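Putative laminarinase (PDB 2W52) hydrolyses beta-glucans such as laminarin as a secreted family 16 glycoside hydrolase of the fungus Phanerochaete chrysosporium. Local coordinates at the beta-D-glucopyranose site. Numbering follows the deposited sequence.

The beta-D-glucopyranose site. Residues 26-28, 73, 99, 103, 107, 110, 115, 120, 133, 152, 161-163, 256-257, 260. With BGC (beta-D-glucopyranose), chain B; BGC (beta-D-glucopyranose), chain C; BGC (beta-D-glucopyranose), chain D; BGC (beta-D-glucopyranose), chain E; BGC (beta-D-glucopyranose), chain F; BGC (beta-D-glucopyranose), chain G; BGC (beta-D-glucopyranose), chain H.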
# COMPACT_ATOMS: atom_id res chain seq x y z
N PRO A 26 -12.92 -7.15 1.29
CA PRO A 26 -12.47 -8.54 1.14
C PRO A 26 -11.71 -9.10 2.37
O PRO A 26 -11.68 -10.32 2.58
CB PRO A 26 -11.50 -8.46 -0.07
CG PRO A 26 -12.05 -7.26 -0.87
CD PRO A 26 -12.42 -6.27 0.20
N THR A 27 -11.07 -8.23 3.14
CA THR A 27 -10.30 -8.63 4.32
C THR A 27 -11.11 -8.50 5.64
O THR A 27 -10.54 -8.59 6.72
CB THR A 27 -8.94 -7.88 4.40
OG1 THR A 27 -9.14 -6.46 4.34
CG2 THR A 27 -8.02 -8.28 3.23
N HIS A 28 -12.42 -8.32 5.52
CA HIS A 28 -13.36 -8.47 6.68
C HIS A 28 -13.11 -7.46 7.80
O HIS A 28 -13.37 -7.74 8.98
CB HIS A 28 -13.34 -9.90 7.20
CG HIS A 28 -13.47 -10.90 6.10
ND1 HIS A 28 -12.40 -11.64 5.64
CD2 HIS A 28 -14.52 -11.25 5.32
CE1 HIS A 28 -12.78 -12.41 4.64
NE2 HIS A 28 -14.07 -12.19 4.43
N ARG A 73 -11.20 3.32 -0.46
CA ARG A 73 -10.33 2.40 -1.21
C ARG A 73 -10.43 2.87 -2.66
O ARG A 73 -11.47 2.70 -3.33
CB ARG A 73 -10.87 0.98 -1.11
CG ARG A 73 -10.15 -0.01 -1.99
CD ARG A 73 -10.41 -1.46 -1.50
NE ARG A 73 -10.12 -2.48 -2.53
CZ ARG A 73 -9.78 -3.75 -2.28
NH1 ARG A 73 -9.63 -4.18 -1.03
NH2 ARG A 73 -9.61 -4.60 -3.28
N TRP A 99 -5.05 -0.44 9.08
CA TRP A 99 -4.36 -1.31 8.12
C TRP A 99 -4.38 -0.62 6.76
O TRP A 99 -5.28 -0.86 5.93
CB TRP A 99 -5.07 -2.67 8.10
CG TRP A 99 -4.54 -3.69 7.12
CD1 TRP A 99 -3.42 -3.62 6.32
CD2 TRP A 99 -5.11 -4.98 6.90
NE1 TRP A 99 -3.29 -4.79 5.58
CE2 TRP A 99 -4.32 -5.64 5.93
CE3 TRP A 99 -6.24 -5.63 7.43
CZ2 TRP A 99 -4.62 -6.95 5.47
CZ3 TRP A 99 -6.55 -6.92 6.97
CH2 TRP A 99 -5.74 -7.57 6.01
N TRP A 103 -0.85 -0.63 -3.25
CA TRP A 103 -0.55 -1.97 -3.79
C TRP A 103 -1.11 -2.09 -5.20
O TRP A 103 -1.74 -1.16 -5.69
CB TRP A 103 -1.16 -3.08 -2.88
CG TRP A 103 -2.64 -2.93 -2.56
CD1 TRP A 103 -3.27 -1.88 -1.91
CD2 TRP A 103 -3.64 -3.93 -2.76
NE1 TRP A 103 -4.63 -2.17 -1.75
CE2 TRP A 103 -4.87 -3.42 -2.27
CE3 TRP A 103 -3.61 -5.20 -3.32
CZ2 TRP A 103 -6.06 -4.18 -2.29
CZ3 TRP A 103 -4.79 -5.96 -3.35
CH2 TRP A 103 -6.00 -5.43 -2.86
N GLU A 107 -8.19 -7.72 -9.15
CA GLU A 107 -9.24 -8.25 -8.26
C GLU A 107 -10.06 -9.31 -8.96
O GLU A 107 -10.48 -10.31 -8.32
CB GLU A 107 -10.18 -7.13 -7.81
CG GLU A 107 -9.51 -6.10 -6.92
CD GLU A 107 -10.28 -4.80 -6.93
OE1 GLU A 107 -10.33 -4.18 -8.00
OE2 GLU A 107 -10.81 -4.39 -5.86
N TRP A 110 -8.24 -12.71 -8.82
CA TRP A 110 -7.34 -12.96 -7.68
C TRP A 110 -7.42 -14.41 -7.17
O TRP A 110 -8.53 -14.96 -7.04
CB TRP A 110 -7.71 -11.96 -6.57
CG TRP A 110 -6.71 -11.92 -5.44
CD1 TRP A 110 -5.68 -11.03 -5.29
CD2 TRP A 110 -6.65 -12.80 -4.31
NE1 TRP A 110 -4.97 -11.32 -4.14
CE2 TRP A 110 -5.55 -12.39 -3.51
CE3 TRP A 110 -7.42 -13.91 -3.89
CZ2 TRP A 110 -5.19 -13.06 -2.34
CZ3 TRP A 110 -7.07 -14.55 -2.71
CH2 TRP A 110 -5.96 -14.14 -1.95
N GLU A 115 -0.58 -10.12 -6.97
CA GLU A 115 -0.77 -9.00 -6.05
C GLU A 115 0.61 -8.57 -5.57
O GLU A 115 1.41 -9.42 -5.17
CB GLU A 115 -1.62 -9.43 -4.85
CG GLU A 115 -1.65 -8.38 -3.72
CD GLU A 115 -2.50 -8.78 -2.50
OE1 GLU A 115 -3.15 -9.86 -2.52
OE2 GLU A 115 -2.49 -8.02 -1.50
N GLU A 120 2.50 -1.38 3.27
CA GLU A 120 1.49 -2.13 4.03
C GLU A 120 1.98 -2.44 5.43
O GLU A 120 3.15 -2.81 5.62
CB GLU A 120 1.17 -3.48 3.33
CG GLU A 120 -0.11 -4.15 3.91
CD GLU A 120 -0.43 -5.53 3.34
OE1 GLU A 120 0.48 -6.19 2.78
OE2 GLU A 120 -1.59 -5.97 3.51
N HIS A 133 1.58 -11.88 -3.43
CA HIS A 133 0.61 -12.96 -3.20
C HIS A 133 0.21 -13.45 -4.59
O HIS A 133 -0.18 -12.65 -5.44
CB HIS A 133 -0.62 -12.39 -2.50
CG HIS A 133 -0.35 -11.83 -1.13
ND1 HIS A 133 -0.60 -12.52 0.03
CD2 HIS A 133 0.13 -10.62 -0.75
CE1 HIS A 133 -0.29 -11.77 1.07
NE2 HIS A 133 0.16 -10.61 0.63
N ASN A 152 8.96 -14.56 4.67
CA ASN A 152 8.40 -15.80 4.13
C ASN A 152 8.73 -15.82 2.65
O ASN A 152 8.66 -14.78 1.99
CB ASN A 152 6.88 -15.83 4.30
CG ASN A 152 6.44 -15.59 5.73
OD1 ASN A 152 5.78 -14.59 6.02
ND2 ASN A 152 6.79 -16.50 6.63
N GLY A 161 -1.20 -19.72 5.34
CA GLY A 161 -2.25 -18.79 5.76
C GLY A 161 -2.25 -17.51 4.94
O GLY A 161 -2.69 -16.46 5.41
N ASN A 162 -1.78 -17.61 3.70
CA ASN A 162 -1.63 -16.43 2.84
C ASN A 162 -0.80 -15.29 3.44
O ASN A 162 -1.14 -14.09 3.33
CB ASN A 162 -2.97 -15.89 2.34
CG ASN A 162 -2.79 -14.80 1.27
OD1 ASN A 162 -1.80 -14.83 0.53
ND2 ASN A 162 -3.70 -13.84 1.21
N THR A 163 0.34 -15.65 4.02
CA THR A 163 1.32 -14.61 4.36
C THR A 163 1.90 -13.98 3.11
O THR A 163 2.27 -12.81 3.15
CB THR A 163 2.47 -15.15 5.23
OG1 THR A 163 3.17 -16.18 4.52
CG2 THR A 163 1.93 -15.70 6.53
N ASP A 256 -8.69 -9.38 8.73
CA ASP A 256 -7.87 -10.63 8.63
C ASP A 256 -6.51 -10.52 9.33
O ASP A 256 -6.09 -11.43 10.05
CB ASP A 256 -7.56 -10.98 7.15
CG ASP A 256 -8.78 -11.35 6.32
OD1 ASP A 256 -9.88 -11.55 6.89
OD2 ASP A 256 -8.60 -11.47 5.07
N TRP A 257 -5.83 -9.40 9.10
CA TRP A 257 -4.50 -9.18 9.69
C TRP A 257 -4.56 -8.31 10.95
O TRP A 257 -4.25 -8.78 12.05
CB TRP A 257 -3.55 -8.63 8.61
CG TRP A 257 -2.12 -8.48 9.03
CD1 TRP A 257 -1.56 -8.88 10.21
CD2 TRP A 257 -1.05 -7.92 8.25
NE1 TRP A 257 -0.21 -8.57 10.23
CE2 TRP A 257 0.12 -7.98 9.04
CE3 TRP A 257 -0.98 -7.35 6.98
CZ2 TRP A 257 1.36 -7.49 8.58
CZ3 TRP A 257 0.26 -6.87 6.51
CH2 TRP A 257 1.40 -6.96 7.32
N GLN A 260 -6.52 -9.54 14.39
CA GLN A 260 -6.07 -10.68 15.21
C GLN A 260 -5.69 -10.15 16.58
O GLN A 260 -4.86 -9.25 16.70
CB GLN A 260 -4.85 -11.38 14.58
CG GLN A 260 -5.11 -12.07 13.24
CD GLN A 260 -3.81 -12.64 12.63
OE1 GLN A 260 -3.00 -13.25 13.34
NE2 GLN A 260 -3.60 -12.43 11.33
C2 BGC B . -7.90 -18.61 4.84
C3 BGC B . -6.63 -18.59 5.70
C4 BGC B . -6.45 -19.90 6.47
C5 BGC B . -6.57 -21.13 5.56
C6 BGC B . -6.56 -22.44 6.34
C1 BGC B . -7.97 -19.87 4.00
O1 BGC B . -9.28 -19.88 3.41
O2 BGC B . -7.96 -17.44 4.02
O3 BGC B . -6.81 -17.50 6.61
O4 BGC B . -5.16 -19.89 7.11
O5 BGC B . -7.80 -21.03 4.84
O6 BGC B . -6.37 -23.54 5.42
C2 BGC C . -6.12 -15.31 6.12
C3 BGC C . -5.05 -14.26 6.45
C4 BGC C . -4.82 -14.14 7.97
C5 BGC C . -4.60 -15.52 8.59
C6 BGC C . -4.54 -15.43 10.11
C1 BGC C . -5.81 -16.63 6.85
O2 BGC C . -6.17 -15.51 4.70
O3 BGC C . -5.43 -13.00 5.87
O4 BGC C . -3.70 -13.27 8.27
O5 BGC C . -5.70 -16.36 8.25
O6 BGC C . -4.27 -16.73 10.65
C2 BGC D . -5.08 -11.16 4.32
C3 BGC D . -3.98 -10.63 3.39
C4 BGC D . -2.70 -10.33 4.19
C5 BGC D . -2.28 -11.48 5.11
C6 BGC D . -1.16 -11.04 6.05
C1 BGC D . -4.52 -12.35 5.10
O2 BGC D . -6.19 -11.59 3.52
O3 BGC D . -4.45 -9.46 2.68
O4 BGC D . -1.69 -10.07 3.22
O5 BGC D . -3.41 -11.89 5.90
O6 BGC D . -0.78 -12.14 6.87
C2 BGC E . 0.09 -12.84 8.92
C3 BGC E . 0.99 -12.44 10.09
C4 BGC E . 2.37 -12.02 9.57
C5 BGC E . 2.20 -10.94 8.50
C6 BGC E . 3.54 -10.46 7.93
C1 BGC E . 0.02 -11.74 7.87
O2 BGC E . -1.23 -13.09 9.43
O3 BGC E . 1.11 -13.54 10.99
O4 BGC E . 3.14 -11.48 10.67
O5 BGC E . 1.35 -11.39 7.42
O6 BGC E . 4.15 -11.57 7.30
C2 BGC F . -6.92 -9.93 -0.16
C3 BGC F . -7.94 -10.81 -0.90
C4 BGC F . -8.72 -10.02 -1.98
C5 BGC F . -7.71 -9.33 -2.89
C6 BGC F . -8.36 -8.47 -3.96
C1 BGC F . -6.00 -9.28 -1.17
O1 BGC F . -5.13 -8.38 -0.47
O2 BGC F . -6.15 -10.65 0.81
O3 BGC F . -8.82 -11.31 0.10
O4 BGC F . -9.54 -10.87 -2.82
O5 BGC F . -6.83 -8.54 -2.08
O6 BGC F . -9.25 -7.51 -3.36
C2 BGC G . -9.80 -12.93 1.32
C3 BGC G . -10.29 -14.38 1.26
C4 BGC G . -11.16 -14.63 0.01
C5 BGC G . -10.49 -14.07 -1.26
C6 BGC G . -11.27 -14.31 -2.55
C1 BGC G . -9.26 -12.54 -0.05
O2 BGC G . -8.76 -12.75 2.29
O3 BGC G . -11.01 -14.70 2.46
O4 BGC G . -11.40 -16.04 -0.15
O5 BGC G . -10.29 -12.67 -1.04
O6 BGC G . -12.55 -13.67 -2.44
C2 BGC H . -11.30 -16.26 4.29
C3 BGC H . -11.51 -17.77 4.52
C4 BGC H . -12.84 -18.22 3.91
C5 BGC H . -12.69 -17.97 2.40
C6 BGC H . -13.77 -18.64 1.54
C1 BGC H . -11.52 -15.89 2.82
O2 BGC H . -9.99 -15.81 4.69
O3 BGC H . -11.46 -18.09 5.90
O4 BGC H . -13.16 -19.58 4.23
O5 BGC H . -12.65 -16.55 2.21
O6 BGC H . -15.02 -17.95 1.65
O HOH W 1 0.67 -8.85 2.77
O HOH W 2 -8.64 -6.76 -0.49
O HOH W 3 1.93 -10.53 4.64
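Two tryptophans supply the sugar-stacking faces of this cleft, each serving a different oligosaccharide. Over one face of Trp110 lies BGC (chain F), its C5 above the five-membered ring, 3.6 Å from Trp110 CD1, and its C3 over the six-membered ring; CG stands anti to the backbone N (chi1 -169°), with the indole face-on to the sugar. At the indole edge NE1 donates in plane to Glu115 OE1 at 2.8 Å, from above the carboxylate. One face of Trp257 takes both C1 of BGC (chain E), a CH-pi contact, and C6 of BGC (chain D), each toward the rim; Trp99 CZ2 and Glu120 lie at its edge. Trp103 reaches BGC (chain F) with CH2, 3.3 Å from the ring oxygen O5, and Arg73 turns a guanidinium face to Trp103 CZ2. In its own plane Arg73 NH2 donates to the 6-hydroxyl O6 of BGC (chain F) at 2.9 Å, and Glu107 holds that nitrogen in a salt bridge. An alanine in place of Trp110 would probably loosen BGC (chain F) by removing its stacking face, and leave Glu115 OE1 without the indole N-H. Glu115 OE2 accepts the anomeric hydroxyl O1 of BGC (chain F) at 2.9 Å, from above the carboxylate plane. Trp99 NE1 holds Glu120 OE2 through its anti lone pair, and a water joins Glu120 OE1, His133 NE2 and O4 of BGC (chain D). Asp256 OD2 bridges both oligosaccharides: its anti lone pair accepts O2 of BGC (chain D) at 2.9 Å, and O2 of the poorly ordered BGC (chain G) arrives nearly along the C-O axis; His28 ND1 steadies OD1 (173°). Gln260, extended beyond CG and oriented by Asp256 O, donates from NE2 to O2 of BGC (chain E), in the amide plane. Glu115 and Glu120 match the family's nucleophile and acid/base: this is the active-site cleft, with ligand in donor and acceptor sites, Trp257 and Gln260 receiving the acceptor's 1,6-linked glucose.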